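Local coordinates for protein 7,8-dihydro-6-hydroxymethylpterin pyrophosphokinase-dihydropteroate synthase (Plasmodium falciparum, PDB 6JWS) that probably makes dihydropteroate for folate synthesis in two steps, first pyrophosphorylating hydroxymethyldihydropterin with ATP and then coupling the product to 4-aminobenzoate, at residues I49-Y61 and H325-I337. The protein carries 1 engineered substitution. Sequence-based numbering, arbitrary orientation.
Sequences INTSYLYETVPEY and HRYSILLCLNDMI
Tyr55 reaches from its strand toward helix 327-336, its tip ending at Asp335. CB lies 4.1 Å from Leu331 CD2, and CG meets the same methyl. At Tyr55 CD1 this methyl closes to 3.4 Å, over one ring face and 26° off the normal at the centroid, which defines a CH-pi contact. CD2, across the ring from CD1, meets Cys332 SG at 3.6 Å, an oblique sulfur-aromatic approach. CE1 and CZ touch Leu331 CG; CE2 nears Asp335 OD2, which lies at the ring edge, in plane. Tyr55 OH donates to the syn lone pair of Asp335 OD2, at a short 2.5 Å; ring and carboxylate planes differ by 22°. Tyr53 N also donates to Asp335 OD2 (3.1 Å), on the anti side but tilted out of the carboxylate plane. Arg374 NH1, hydrogen-bonded to Tyr55 OH, may make the hydroxyl a better donor.

Glu60 OE2 accepts from Tyr327 N at 3.0 Å, from above the carboxylate plane, and a water links it to Ser328 N; Glu60 is poorly ordered, leaving this end less firmly defined.

Strand 54-57 and the helix run nearly antiparallel (163°). The helix packs on the kinase domain's antiparallel sheet: Cys332 and Met336 touch Thr167 of strand 163-172, Tyr327 touches Asn372 of 372-377, and helix 349-364 touches Leu331 and Tyr327.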
ATOM      1  N   ILE B  49     -27.670 -22.242 -18.197  1.00 19.91           N
ATOM      2  CA  ILE B  49     -26.629 -21.930 -19.159  1.00 17.17           C
ATOM      3  C   ILE B  49     -26.000 -20.576 -18.842  1.00 17.18           C
ATOM      4  O   ILE B  49     -25.176 -20.112 -19.626  1.00 17.29           O
ATOM      5  CB  ILE B  49     -27.172 -21.938 -20.604  1.00 18.33           C
ATOM      6  CG1 ILE B  49     -28.398 -21.035 -20.750  1.00 17.28           C
ATOM      7  CG2 ILE B  49     -27.435 -23.348 -21.122  1.00 17.75           C
ATOM      8  CD1 ILE B  49     -28.817 -20.827 -22.179  1.00 16.78           C
ATOM      9  N   ASN B  50     -26.413 -19.926 -17.737  1.00 16.38           N
ATOM     10  CA  ASN B  50     -25.784 -18.693 -17.287  1.00 15.90           C
ATOM     11  C   ASN B  50     -26.138 -18.432 -15.821  1.00 16.13           C
ATOM     12  O   ASN B  50     -27.173 -18.876 -15.342  1.00 17.52           O
ATOM     13  CB  ASN B  50     -26.041 -17.515 -18.241  1.00 15.80           C
ATOM     14  CG  ASN B  50     -24.923 -16.491 -18.203  1.00 16.42           C
ATOM     15  OD1 ASN B  50     -24.129 -16.449 -17.254  1.00 16.50           O
ATOM     16  ND2 ASN B  50     -24.850 -15.654 -19.219  1.00 15.56           N
ATOM     17  N   THR B  51     -25.235 -17.772 -15.087  1.00 15.56           N
ATOM     18  CA  THR B  51     -25.470 -17.351 -13.720  1.00 15.07           C
ATOM     19  C   THR B  51     -24.738 -16.032 -13.515  1.00 14.71           C
ATOM     20  O   THR B  51     -23.790 -15.735 -14.234  1.00 16.35           O
ATOM     21  CB  THR B  51     -24.946 -18.356 -12.679  1.00 17.14           C
ATOM     22  OG1 THR B  51     -23.624 -18.804 -13.005  1.00 18.18           O
ATOM     23  CG2 THR B  51     -25.852 -19.554 -12.457  1.00 18.22           C
ATOM     24  N   SER B  52     -25.186 -15.243 -12.539  1.00 13.45           N
ATOM     25  CA  SER B  52     -24.494 -14.041 -12.119  1.00 12.36           C
ATOM     26  C   SER B  52     -23.652 -14.414 -10.901  1.00 12.11           C
ATOM     27  O   SER B  52     -23.732 -15.549 -10.444  1.00 11.31           O
ATOM     28  CB  SER B  52     -25.511 -12.988 -11.752  1.00 12.49           C
ATOM     29  OG  SER B  52     -26.169 -13.330 -10.525  1.00 12.22           O
ATOM     30  N   TYR B  53     -22.871 -13.457 -10.372  1.00 11.29           N
ATOM     31  CA  TYR B  53     -22.370 -13.598  -9.020  1.00 11.27           C
ATOM     32  C   TYR B  53     -23.542 -13.684  -8.042  1.00 12.20           C
ATOM     33  O   TYR B  53     -24.679 -13.344  -8.344  1.00 12.33           O
ATOM     34  CB  TYR B  53     -21.364 -12.491  -8.670  1.00 10.44           C
ATOM     35  CG  TYR B  53     -20.055 -12.661  -9.399  1.00 10.28           C
ATOM     36  CD1 TYR B  53     -19.114 -13.594  -8.967  1.00  9.97           C
ATOM     37  CD2 TYR B  53     -19.789 -11.953 -10.570  1.00  9.90           C
ATOM     38  CE1 TYR B  53     -17.937 -13.795  -9.674  1.00  9.76           C
ATOM     39  CE2 TYR B  53     -18.623 -12.151 -11.293  1.00  9.66           C
ATOM     40  CZ  TYR B  53     -17.690 -13.077 -10.838  1.00 10.28           C
ATOM     41  OH  TYR B  53     -16.548 -13.322 -11.566  1.00 10.03           O
ATOM     42  N   LEU B  54     -23.221 -14.112  -6.832  1.00 14.07           N
ATOM     43  CA  LEU B  54     -24.075 -13.959  -5.676  1.00 15.81           C
ATOM     44  C   LEU B  54     -23.841 -12.556  -5.126  1.00 15.66           C
ATOM     45  O   LEU B  54     -22.718 -12.062  -5.191  1.00 14.44           O
ATOM     46  CB  LEU B  54     -23.578 -14.995  -4.670  1.00 17.02           C
ATOM     47  CG  LEU B  54     -24.659 -15.864  -4.067  1.00 21.84           C
ATOM     48  CD1 LEU B  54     -24.052 -17.130  -3.465  1.00 23.22           C
ATOM     49  CD2 LEU B  54     -25.403 -15.058  -3.003  1.00 25.35           C
ATOM     50  N   TYR B  55     -24.891 -11.934  -4.565  1.00 16.36           N
ATOM     51  CA  TYR B  55     -24.769 -10.578  -4.043  1.00 16.49           C
ATOM     52  C   TYR B  55     -25.500 -10.429  -2.718  1.00 17.63           C
ATOM     53  O   TYR B  55     -26.599 -10.938  -2.549  1.00 17.56           O
ATOM     54  CB  TYR B  55     -25.310  -9.553  -5.034  1.00 14.78           C
ATOM     55  CG  TYR B  55     -24.475  -9.398  -6.278  1.00 14.95           C
ATOM     56  CD1 TYR B  55     -23.393  -8.526  -6.312  1.00 14.56           C
ATOM     57  CD2 TYR B  55     -24.750 -10.148  -7.413  1.00 13.69           C
ATOM     58  CE1 TYR B  55     -22.630  -8.382  -7.461  1.00 13.87           C
ATOM     59  CE2 TYR B  55     -24.008 -10.003  -8.567  1.00 13.76           C
ATOM     60  CZ  TYR B  55     -22.941  -9.124  -8.587  1.00 14.02           C
ATOM     61  OH  TYR B  55     -22.197  -9.009  -9.729  1.00 14.89           O
ATOM     62  N   GLU B  56     -24.878  -9.704  -1.791  1.00 19.78           N
ATOM     63  CA  GLU B  56     -25.570  -9.279  -0.591  1.00 20.27           C
ATOM     64  C   GLU B  56     -26.065  -7.850  -0.796  1.00 23.04           C
ATOM     65  O   GLU B  56     -25.277  -6.933  -1.042  1.00 21.89           O
ATOM     66  CB  GLU B  56     -24.657  -9.364   0.614  1.00 20.03           C
ATOM     67  CG  GLU B  56     -25.210  -8.625   1.818  1.00 19.63           C
ATOM     68  CD  GLU B  56     -24.242  -8.775   2.963  1.00 20.58           C
ATOM     69  OE1 GLU B  56     -24.185  -9.885   3.533  1.00 23.99           O
ATOM     70  OE2 GLU B  56     -23.495  -7.816   3.228  1.00 21.94           O
ATOM     71  N   THR B  57     -27.384  -7.705  -0.679  1.00 26.19           N
ATOM     72  CA  THR B  57     -28.118  -6.554  -1.171  1.00 33.81           C
ATOM     73  C   THR B  57     -28.828  -5.847  -0.015  1.00 36.15           C
ATOM     74  O   THR B  57     -29.447  -6.482   0.840  1.00 34.63           O
ATOM     75  CB  THR B  57     -29.071  -7.024  -2.276  1.00 36.39           C
ATOM     76  OG1 THR B  57     -28.381  -6.811  -3.507  1.00 45.26           O
ATOM     77  CG2 THR B  57     -30.403  -6.311  -2.285  1.00 42.52           C
ATOM     78  N   VAL B  58     -28.723  -4.518  -0.003  1.00 41.71           N
ATOM     79  CA  VAL B  58     -29.535  -3.679   0.868  1.00 52.64           C
ATOM     80  C   VAL B  58     -30.680  -3.107   0.030  1.00 59.34           C
ATOM     81  O   VAL B  58     -30.432  -2.520  -1.025  1.00 61.31           O
ATOM     82  CB  VAL B  58     -28.702  -2.559   1.529  1.00 50.29           C
ATOM     83  CG1 VAL B  58     -29.584  -1.532   2.228  1.00 56.01           C
ATOM     84  CG2 VAL B  58     -27.676  -3.120   2.504  1.00 50.65           C
ATOM     85  N   PRO B  59     -31.958  -3.270   0.454  1.00 64.13           N
ATOM     86  CA  PRO B  59     -33.100  -2.768  -0.318  1.00 67.32           C
ATOM     87  C   PRO B  59     -33.059  -1.268  -0.628  1.00 73.97           C
ATOM     88  O   PRO B  59     -32.262  -0.520  -0.059  1.00 69.54           O
ATOM     89  CB  PRO B  59     -34.322  -3.134   0.537  1.00 61.88           C
ATOM     90  CG  PRO B  59     -33.837  -4.270   1.408  1.00 64.76           C
ATOM     91  CD  PRO B  59     -32.376  -3.971   1.680  1.00 64.18           C
ATOM     92  N   GLU B  60     -33.944  -0.852  -1.542  1.00 84.52           N
ATOM     93  CA  GLU B  60     -33.923   0.461  -2.171  1.00 96.52           C
ATOM     94  C   GLU B  60     -34.047   1.578  -1.134  1.00100.05           C
ATOM     95  O   GLU B  60     -33.353   2.588  -1.243  1.00 98.96           O
ATOM     96  CB  GLU B  60     -35.023   0.550  -3.234  1.00105.28           C
ATOM     97  CG  GLU B  60     -34.915  -0.515  -4.317  1.00110.93           C
ATOM     98  CD  GLU B  60     -33.981  -0.179  -5.470  1.00113.37           C
ATOM     99  OE1 GLU B  60     -34.272   0.791  -6.199  1.00116.33           O
ATOM    100  OE2 GLU B  60     -32.962  -0.884  -5.636  1.00105.08           O
ATOM    101  N   TYR B  61     -34.917   1.376  -0.129  1.00 98.38           N
ATOM    102  CA  TYR B  61     -35.298   2.417   0.819  1.00 98.13           C
ATOM    103  C   TYR B  61     -34.099   2.922   1.625  1.00 98.14           C
ATOM    104  O   TYR B  61     -33.826   4.122   1.627  1.00 98.55           O
ATOM    105  CB  TYR B  61     -36.536   2.032   1.638  1.00 96.95           C
ATOM    106  CG  TYR B  61     -36.666   0.598   2.092  1.00 98.33           C
ATOM    107  CD1 TYR B  61     -36.151   0.181   3.311  1.00 99.56           C
ATOM    108  CD2 TYR B  61     -37.364  -0.331   1.334  1.00 99.74           C
ATOM    109  CE1 TYR B  61     -36.296  -1.128   3.748  1.00 99.98           C
ATOM    110  CE2 TYR B  61     -37.517  -1.644   1.754  1.00 98.98           C
ATOM    111  CZ  TYR B  61     -36.983  -2.045   2.968  1.00100.88           C
ATOM    112  OH  TYR B  61     -37.129  -3.334   3.393  1.00 94.11           O
ATOM    113  N   HIS B 325     -36.200  -1.455 -11.895  1.00 40.28           N
ATOM    114  CA  HIS B 325     -36.435  -0.611 -10.737  1.00 42.20           C
ATOM    115  C   HIS B 325     -35.490  -1.003  -9.599  1.00 37.04           C
ATOM    116  O   HIS B 325     -35.023  -0.143  -8.860  1.00 39.55           O
ATOM    117  CB  HIS B 325     -37.933  -0.621 -10.394  1.00 44.02           C
ATOM    118  CG  HIS B 325     -38.361   0.500  -9.505  1.00 56.71           C
ATOM    119  ND1 HIS B 325     -38.328   0.406  -8.113  1.00 60.00           N
ATOM    120  CD2 HIS B 325     -38.838   1.733  -9.794  1.00 59.65           C
ATOM    121  CE1 HIS B 325     -38.763   1.535  -7.586  1.00 62.34           C
ATOM    122  NE2 HIS B 325     -39.081   2.367  -8.600  1.00 63.27           N
ATOM    123  N   ARG B 326     -35.213  -2.303  -9.460  1.00 33.02           N
ATOM    124  CA  ARG B 326     -34.329  -2.790  -8.412  1.00 32.05           C
ATOM    125  C   ARG B 326     -32.887  -2.841  -8.911  1.00 29.52           C
ATOM    126  O   ARG B 326     -32.566  -3.571  -9.850  1.00 29.69           O
ATOM    127  CB  ARG B 326     -34.733  -4.198  -7.973  1.00 34.67           C
ATOM    128  CG  ARG B 326     -35.950  -4.233  -7.071  1.00 41.55           C
ATOM    129  CD  ARG B 326     -35.925  -5.398  -6.113  1.00 47.57           C
ATOM    130  NE  ARG B 326     -37.176  -5.327  -5.375  1.00 56.65           N
ATOM    131  CZ  ARG B 326     -38.231  -6.104  -5.591  1.00 60.12           C
ATOM    132  NH1 ARG B 326     -38.196  -7.044  -6.523  1.00 57.96           N
ATOM    133  NH2 ARG B 326     -39.318  -5.944  -4.856  1.00 69.95           N
ATOM    134  N   TYR B 327     -32.010  -2.101  -8.236  1.00 26.92           N
ATOM    135  CA  TYR B 327     -30.581  -2.169  -8.498  1.00 26.45           C
ATOM    136  C   TYR B 327     -30.088  -3.620  -8.461  1.00 25.50           C
ATOM    137  O   TYR B 327     -29.356  -4.040  -9.356  1.00 24.22           O
ATOM    138  CB  TYR B 327     -29.790  -1.352  -7.473  1.00 25.56           C
ATOM    139  CG  TYR B 327     -28.297  -1.455  -7.668  1.00 25.18           C
ATOM    140  CD1 TYR B 327     -27.693  -0.937  -8.802  1.00 25.04           C
ATOM    141  CD2 TYR B 327     -27.494  -2.096  -6.742  1.00 24.31           C
ATOM    142  CE1 TYR B 327     -26.325  -1.020  -8.997  1.00 26.51           C
ATOM    143  CE2 TYR B 327     -26.123  -2.185  -6.922  1.00 25.63           C
ATOM    144  CZ  TYR B 327     -25.534  -1.649  -8.052  1.00 26.02           C
ATOM    145  OH  TYR B 327     -24.184  -1.739  -8.235  1.00 27.21           O
ATOM    146  N   SER B 328     -30.525  -4.381  -7.448  1.00 23.35           N
ATOM    147  CA  SER B 328     -30.026  -5.727  -7.225  1.00 23.41           C
ATOM    148  C   SER B 328     -30.296  -6.613  -8.441  1.00 22.02           C
ATOM    149  O   SER B 328     -29.520  -7.513  -8.716  1.00 22.07           O
ATOM    150  CB  SER B 328     -30.555  -6.329  -5.952  1.00 23.15           C
ATOM    151  OG  SER B 328     -31.960  -6.498  -6.049  1.00 26.83           O
ATOM    152  N   ILE B 329     -31.354  -6.332  -9.202  1.00 21.64           N
ATOM    153  CA  ILE B 329     -31.615  -7.127 -10.394  1.00 21.45           C
ATOM    154  C   ILE B 329     -30.695  -6.669 -11.519  1.00 20.71           C
ATOM    155  O   ILE B 329     -30.060  -7.497 -12.165  1.00 23.76           O
ATOM    156  CB  ILE B 329     -33.101  -7.096 -10.805  1.00 22.24           C
ATOM    157  CG1 ILE B 329     -34.001  -7.719  -9.734  1.00 23.35           C
ATOM    158  CG2 ILE B 329     -33.329  -7.722 -12.167  1.00 19.71           C
ATOM    159  CD1 ILE B 329     -35.474  -7.360  -9.924  1.00 25.55           C
ATOM    160  N   LEU B 330     -30.631  -5.361 -11.769  1.00 19.58           N
ATOM    161  CA  LEU B 330     -29.762  -4.861 -12.824  1.00 19.33           C
ATOM    162  C   LEU B 330     -28.320  -5.339 -12.597  1.00 18.33           C
ATOM    163  O   LEU B 330     -27.636  -5.736 -13.535  1.00 18.30           O
ATOM    164  CB  LEU B 330     -29.844  -3.329 -12.874  1.00 19.63           C
ATOM    165  CG  LEU B 330     -31.077  -2.746 -13.565  1.00 20.78           C
ATOM    166  CD1 LEU B 330     -31.075  -1.224 -13.521  1.00 19.20           C
ATOM    167  CD2 LEU B 330     -31.163  -3.215 -15.009  1.00 19.55           C
ATOM    168  N   LEU B 331     -27.870  -5.296 -11.340  1.00 17.35           N
ATOM    169  CA  LEU B 331     -26.545  -5.719 -10.913  1.00 17.45           C
ATOM    170  C   LEU B 331     -26.244  -7.160 -11.382  1.00 17.54           C
ATOM    171  O   LEU B 331     -25.212  -7.399 -12.012  1.00 15.84           O
ATOM    172  CB  LEU B 331     -26.499  -5.550  -9.386  1.00 16.66           C
ATOM    173  CG  LEU B 331     -25.238  -6.006  -8.634  1.00 16.81           C
ATOM    174  CD1 LEU B 331     -24.018  -5.136  -8.965  1.00 14.38           C
ATOM    175  CD2 LEU B 331     -25.499  -5.981  -7.131  1.00 15.94           C
ATOM    176  N   CYS B 332     -27.168  -8.105 -11.112  1.00 16.92           N
ATOM    177  CA  CYS B 332     -27.049  -9.507 -11.512  1.00 15.61           C
ATOM    178  C   CYS B 332     -27.123  -9.686 -13.028  1.00 15.47           C
ATOM    179  O   CYS B 332     -26.322 -10.420 -13.585  1.00 16.62           O
ATOM    180  CB  CYS B 332     -28.144 -10.356 -10.881  1.00 14.63           C
ATOM    181  SG  CYS B 332     -27.910 -10.609  -9.108  1.00 15.26           S
ATOM    182  N   LEU B 333     -28.100  -9.061 -13.695  1.00 15.32           N
ATOM    183  CA  LEU B 333     -28.251  -9.187 -15.142  1.00 15.53           C
ATOM    184  C   LEU B 333     -27.015  -8.637 -15.853  1.00 16.50           C
ATOM    185  O   LEU B 333     -26.668  -9.112 -16.937  1.00 16.46           O
ATOM    186  CB  LEU B 333     -29.495  -8.419 -15.613  1.00 15.70           C
ATOM    187  CG  LEU B 333     -30.857  -8.901 -15.085  1.00 16.45           C
ATOM    188  CD1 LEU B 333     -31.991  -7.992 -15.564  1.00 15.16           C
ATOM    189  CD2 LEU B 333     -31.145 -10.332 -15.507  1.00 16.00           C
ATOM    190  N   ASN B 334     -26.366  -7.622 -15.252  1.00 15.78           N
ATOM    191  CA  ASN B 334     -25.226  -6.982 -15.894  1.00 16.45           C
ATOM    192  C   ASN B 334     -24.055  -7.964 -15.998  1.00 16.28           C
ATOM    193  O   ASN B 334     -23.187  -7.781 -16.840  1.00 15.96           O
ATOM    194  CB  ASN B 334     -24.834  -5.674 -15.194  1.00 17.49           C
ATOM    195  CG  ASN B 334     -23.602  -5.004 -15.777  1.00 19.02           C
ATOM    196  OD1 ASN B 334     -23.571  -4.636 -16.954  1.00 19.49           O
ATOM    197  ND2 ASN B 334     -22.573  -4.839 -14.963  1.00 19.39           N
ATOM    198  N   ASP B 335     -24.011  -8.973 -15.113  1.00 16.58           N
ATOM    199  CA  ASP B 335     -22.949  -9.972 -15.126  1.00 17.20           C
ATOM    200  C   ASP B 335     -23.148 -10.938 -16.290  1.00 18.34           C
ATOM    201  O   ASP B 335     -22.167 -11.381 -16.883  1.00 18.90           O
ATOM    202  CB  ASP B 335     -22.946 -10.843 -13.864  1.00 15.92           C
ATOM    203  CG  ASP B 335     -22.498 -10.152 -12.591  1.00 15.75           C
ATOM    204  OD1 ASP B 335     -21.782  -9.135 -12.679  1.00 17.05           O
ATOM    205  OD2 ASP B 335     -22.877 -10.627 -11.525  1.00 15.02           O
ATOM    206  N   MET B 336     -24.423 -11.263 -16.582  1.00 20.05           N
ATOM    207  CA  MET B 336     -24.802 -12.333 -17.504  1.00 20.44           C
ATOM    208  C   MET B 336     -24.997 -11.783 -18.912  1.00 20.08           C
ATOM    209  O   MET B 336     -24.419 -12.317 -19.846  1.00 19.73           O
ATOM    210  CB  MET B 336     -26.095 -13.061 -17.103  1.00 19.60           C
ATOM    211  CG  MET B 336     -26.153 -13.490 -15.645  1.00 19.27           C
ATOM    212  SD  MET B 336     -27.503 -14.679 -15.394  1.00 21.69           S
ATOM    213  CE  MET B 336     -28.906 -13.725 -15.977  1.00 18.73           C
ATOM    214  N   ILE B 337     -25.810 -10.723 -19.057  1.00 20.86           N
ATOM    215  CA  ILE B 337     -26.322 -10.340 -20.367  1.00 20.86           C
ATOM    216  C   ILE B 337     -26.266  -8.826 -20.520  1.00 21.55           C
ATOM    217  O   ILE B 337     -27.276  -8.179 -20.799  1.00 21.13           O
ATOM    218  CB  ILE B 337     -27.749 -10.891 -20.585  1.00 20.97           C
ATOM    219  CG1 ILE B 337     -28.743 -10.322 -19.565  1.00 19.90           C
ATOM    220  CG2 ILE B 337     -27.741 -12.417 -20.601  1.00 19.03           C
ATOM    221  CD1 ILE B 337     -30.147 -10.909 -19.656  1.00 19.68           C
TER
HETATM  222  O   HOH W   1     -22.320 -14.088 -20.116  1.00 34.28           O
HETATM  223  O   HOH W   2     -31.279  -3.226  -5.054  1.00 44.22           O